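PnpC (Pseudomonas putida, PDB 3N9T) catalyses the Fe(3+)-dependent intradiol ring cleavage of hydroxyquinol, acting as a hydroxyquinol 1,2-dioxygenase. Local coordinates at the interface of chains A and B. Residues are numbered along the deposited sequence; one frame, centred on the assembly and turned at random. Chains: chain A/B, PnpC.

The interface of chains A and B. Residues chain A 9, 12-13, 39-40, 43-44, 47-48, 53; chain B 83-84, 87-88, 91.
The imidazole of A:His40 receives its chain B neighbours on one face: B:Leu87 CD2 lies over its ND1 side, 3.5 Å from ND1, B:Val84 CG2 stands near CD2, and the backbone carbonyl of B:Gly83 comes obliquely past the CE1–NE2 end. ND1 itself is paired within chain A, sharing a 2.6 Å hydrogen bond with A:Ser13 OG that ties helix 7-18 to helix 26-46 and should fix the rotation of the ring (chi2 -127°). The other flat group, the indole of A:Trp53, offers its pyrrole part: B:Val88 CG2 stands above the ring plane but out past the CD1 corner, 3.9 Å from CD1, while B:Val84 CG1 meets the CD1–NE1 edge.

Between the two rings, helix 84-91 of chain B lies against chain A, with B:Leu87 (CG anti to the backbone N, chi1 177°) as the knob pushed between A:His40, A:Val43, A:Ser44 and A:Glu9; its CD2 touches the A:His40 carbonyl O, and its CD1 turns towards A:Glu9 CB and A:Ser44 OG. A:Val43 CG1, anti to its own backbone N, is directed at the helix's side chains and meets B:Leu87 CD2, B:Val88 CG2 and B:Ile91 CD1, each at 3.7 Å. On the far flank A:Leu39 crosses B:Val84 at about a right angle, CG lying 3.6 Å from CG2. At the opposite end B:Ile91 splits its branches: CG2 rests on CA and CB of A:Glu47, its backbone end, and CG1 lies beside CD and OE1 of the extended A:Glu9, whose carboxylate OE2 comes to 3.6 Å from B:Ile91 CA.

The patch illustrates a helix-helix interface held by complementary apolar side chains while polar pairing stays within one chain. Repeated by two-fold symmetry, it joins the N-terminal helices of the two copies, probably helping to hold the dioxygenase dimer together.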
loop_
_atom_site.group_PDB
_atom_site.type_symbol
_atom_site.label_atom_id
_atom_site.label_comp_id
_atom_site.label_asym_id
_atom_site.label_seq_id
_atom_site.Cartn_x
_atom_site.Cartn_y
_atom_site.Cartn_z
ATOM N N GLU A 9 14.001 14.185 10.841
ATOM C CA GLU A 9 13.121 13.066 10.411
ATOM C C GLU A 9 11.841 13.039 11.220
ATOM O O GLU A 9 10.743 12.873 10.663
ATOM C CB GLU A 9 13.885 11.747 10.473
ATOM C CG GLU A 9 15.025 11.732 9.445
ATOM C CD GLU A 9 16.108 10.721 9.721
ATOM O OE1 GLU A 9 15.872 9.742 10.512
ATOM O OE2 GLU A 9 17.200 10.834 9.094
ATOM N N ILE A 12 9.398 15.713 9.955
ATOM C CA ILE A 12 8.683 15.371 8.710
ATOM C C ILE A 12 7.471 14.455 9.073
ATOM O O ILE A 12 6.343 14.613 8.585
ATOM C CB ILE A 12 9.664 14.616 7.738
ATOM C CG1 ILE A 12 10.795 15.554 7.249
ATOM C CG2 ILE A 12 8.835 13.927 6.520
ATOM C CD1 ILE A 12 12.041 14.746 6.560
ATOM N N SER A 13 7.707 13.454 9.916
ATOM C CA SER A 13 6.588 12.557 10.308
ATOM C C SER A 13 5.488 13.246 11.097
ATOM O O SER A 13 4.290 12.970 10.884
ATOM C CB SER A 13 7.129 11.338 11.080
ATOM O OG SER A 13 8.121 10.755 10.249
ATOM N N LEU A 39 3.351 3.767 8.990
ATOM C CA LEU A 39 4.106 3.727 7.751
ATOM C C LEU A 39 5.491 4.372 7.948
ATOM O O LEU A 39 6.526 3.812 7.545
ATOM C CB LEU A 39 3.333 4.572 6.762
ATOM C CG LEU A 39 3.703 4.631 5.294
ATOM C CD1 LEU A 39 4.073 3.281 4.720
ATOM C CD2 LEU A 39 2.482 5.275 4.559
ATOM N N HIS A 40 5.498 5.548 8.593
ATOM C CA HIS A 40 6.726 6.261 8.862
ATOM C C HIS A 40 7.594 5.522 9.900
ATOM O O HIS A 40 8.797 5.510 9.735
ATOM C CB HIS A 40 6.472 7.694 9.390
ATOM C CG HIS A 40 6.109 8.674 8.311
ATOM N ND1 HIS A 40 6.780 9.870 8.144
ATOM C CD2 HIS A 40 5.193 8.614 7.315
ATOM C CE1 HIS A 40 6.250 10.528 7.125
ATOM N NE2 HIS A 40 5.290 9.783 6.606
ATOM N N VAL A 43 9.317 2.734 7.875
ATOM C CA VAL A 43 10.405 3.262 7.029
ATOM C C VAL A 43 11.642 3.627 7.920
ATOM O O VAL A 43 12.775 3.340 7.579
ATOM C CB VAL A 43 9.911 4.472 6.251
ATOM C CG1 VAL A 43 11.060 5.221 5.574
ATOM C CG2 VAL A 43 8.909 4.037 5.169
ATOM N N SER A 44 11.390 4.256 9.041
ATOM C CA SER A 44 12.452 4.640 9.991
ATOM C C SER A 44 13.146 3.432 10.615
ATOM O O SER A 44 14.370 3.450 10.760
ATOM C CB SER A 44 11.834 5.452 11.116
ATOM O OG SER A 44 11.632 6.725 10.588
ATOM N N GLU A 47 15.195 1.755 7.937
ATOM C CA GLU A 47 16.037 2.744 7.214
ATOM C C GLU A 47 15.996 2.443 5.750
ATOM O O GLU A 47 17.009 2.162 5.110
ATOM C CB GLU A 47 17.449 2.770 7.821
ATOM C CG GLU A 47 17.314 3.230 9.274
ATOM C CD GLU A 47 18.623 3.587 9.955
ATOM O OE1 GLU A 47 19.653 3.058 9.578
ATOM O OE2 GLU A 47 18.601 4.401 10.876
ATOM N N LEU A 48 14.769 2.406 5.219
ATOM C CA LEU A 48 14.534 2.083 3.825
ATOM C C LEU A 48 15.420 2.920 2.876
ATOM O O LEU A 48 15.515 4.162 3.036
ATOM C CB LEU A 48 13.023 2.378 3.494
ATOM C CG LEU A 48 12.413 1.605 2.323
ATOM C CD1 LEU A 48 12.259 0.151 2.768
ATOM C CD2 LEU A 48 11.023 2.174 2.006
ATOM N N TRP A 53 12.643 1.869 -1.808
ATOM C CA TRP A 53 11.431 2.665 -1.964
ATOM C C TRP A 53 10.941 2.545 -3.419
ATOM O O TRP A 53 9.734 2.271 -3.646
ATOM C CB TRP A 53 11.728 4.110 -1.588
ATOM C CG TRP A 53 10.584 5.069 -1.844
ATOM C CD1 TRP A 53 9.505 5.330 -1.014
ATOM C CD2 TRP A 53 10.361 5.812 -3.047
ATOM N NE1 TRP A 53 8.640 6.214 -1.647
ATOM C CE2 TRP A 53 9.171 6.553 -2.871
ATOM C CE3 TRP A 53 11.090 5.971 -4.241
ATOM C CZ2 TRP A 53 8.673 7.419 -3.863
ATOM C CZ3 TRP A 53 10.589 6.826 -5.230
ATOM C CH2 TRP A 53 9.381 7.534 -5.025
ATOM N N GLY B 83 4.070 11.917 3.056
ATOM C CA GLY B 83 5.375 12.306 3.683
ATOM C C GLY B 83 6.461 11.228 3.643
ATOM O O GLY B 83 7.570 11.395 4.199
ATOM N N VAL B 84 6.152 10.141 2.959
ATOM C CA VAL B 84 7.084 9.038 2.883
ATOM C C VAL B 84 8.295 9.410 1.998
ATOM O O VAL B 84 9.413 9.105 2.356
ATOM C CB VAL B 84 6.401 7.761 2.373
ATOM C CG1 VAL B 84 7.454 6.669 2.174
ATOM C CG2 VAL B 84 5.404 7.267 3.432
ATOM N N LEU B 87 10.641 11.638 4.029
ATOM C CA LEU B 87 11.247 10.818 5.097
ATOM C C LEU B 87 12.383 9.978 4.531
ATOM O O LEU B 87 13.500 9.959 5.098
ATOM C CB LEU B 87 10.212 9.938 5.817
ATOM C CG LEU B 87 10.826 9.013 6.883
ATOM C CD1 LEU B 87 11.418 9.851 7.973
ATOM C CD2 LEU B 87 9.782 8.153 7.505
ATOM N N VAL B 88 12.129 9.316 3.392
ATOM C CA VAL B 88 13.140 8.459 2.761
ATOM C C VAL B 88 14.387 9.303 2.355
ATOM O O VAL B 88 15.566 8.902 2.563
ATOM C CB VAL B 88 12.521 7.647 1.555
ATOM C CG1 VAL B 88 13.574 7.038 0.615
ATOM C CG2 VAL B 88 11.568 6.517 2.110
ATOM N N ILE B 91 16.461 10.164 5.490
ATOM C CA ILE B 91 17.150 8.977 6.049
ATOM C C ILE B 91 18.402 8.642 5.281
ATOM O O ILE B 91 19.385 8.222 5.863
ATOM C CB ILE B 91 16.241 7.743 6.087
ATOM C CG1 ILE B 91 15.112 7.987 7.082
ATOM C CG2 ILE B 91 17.031 6.413 6.317
ATOM C CD1 ILE B 91 14.084 6.817 7.048
#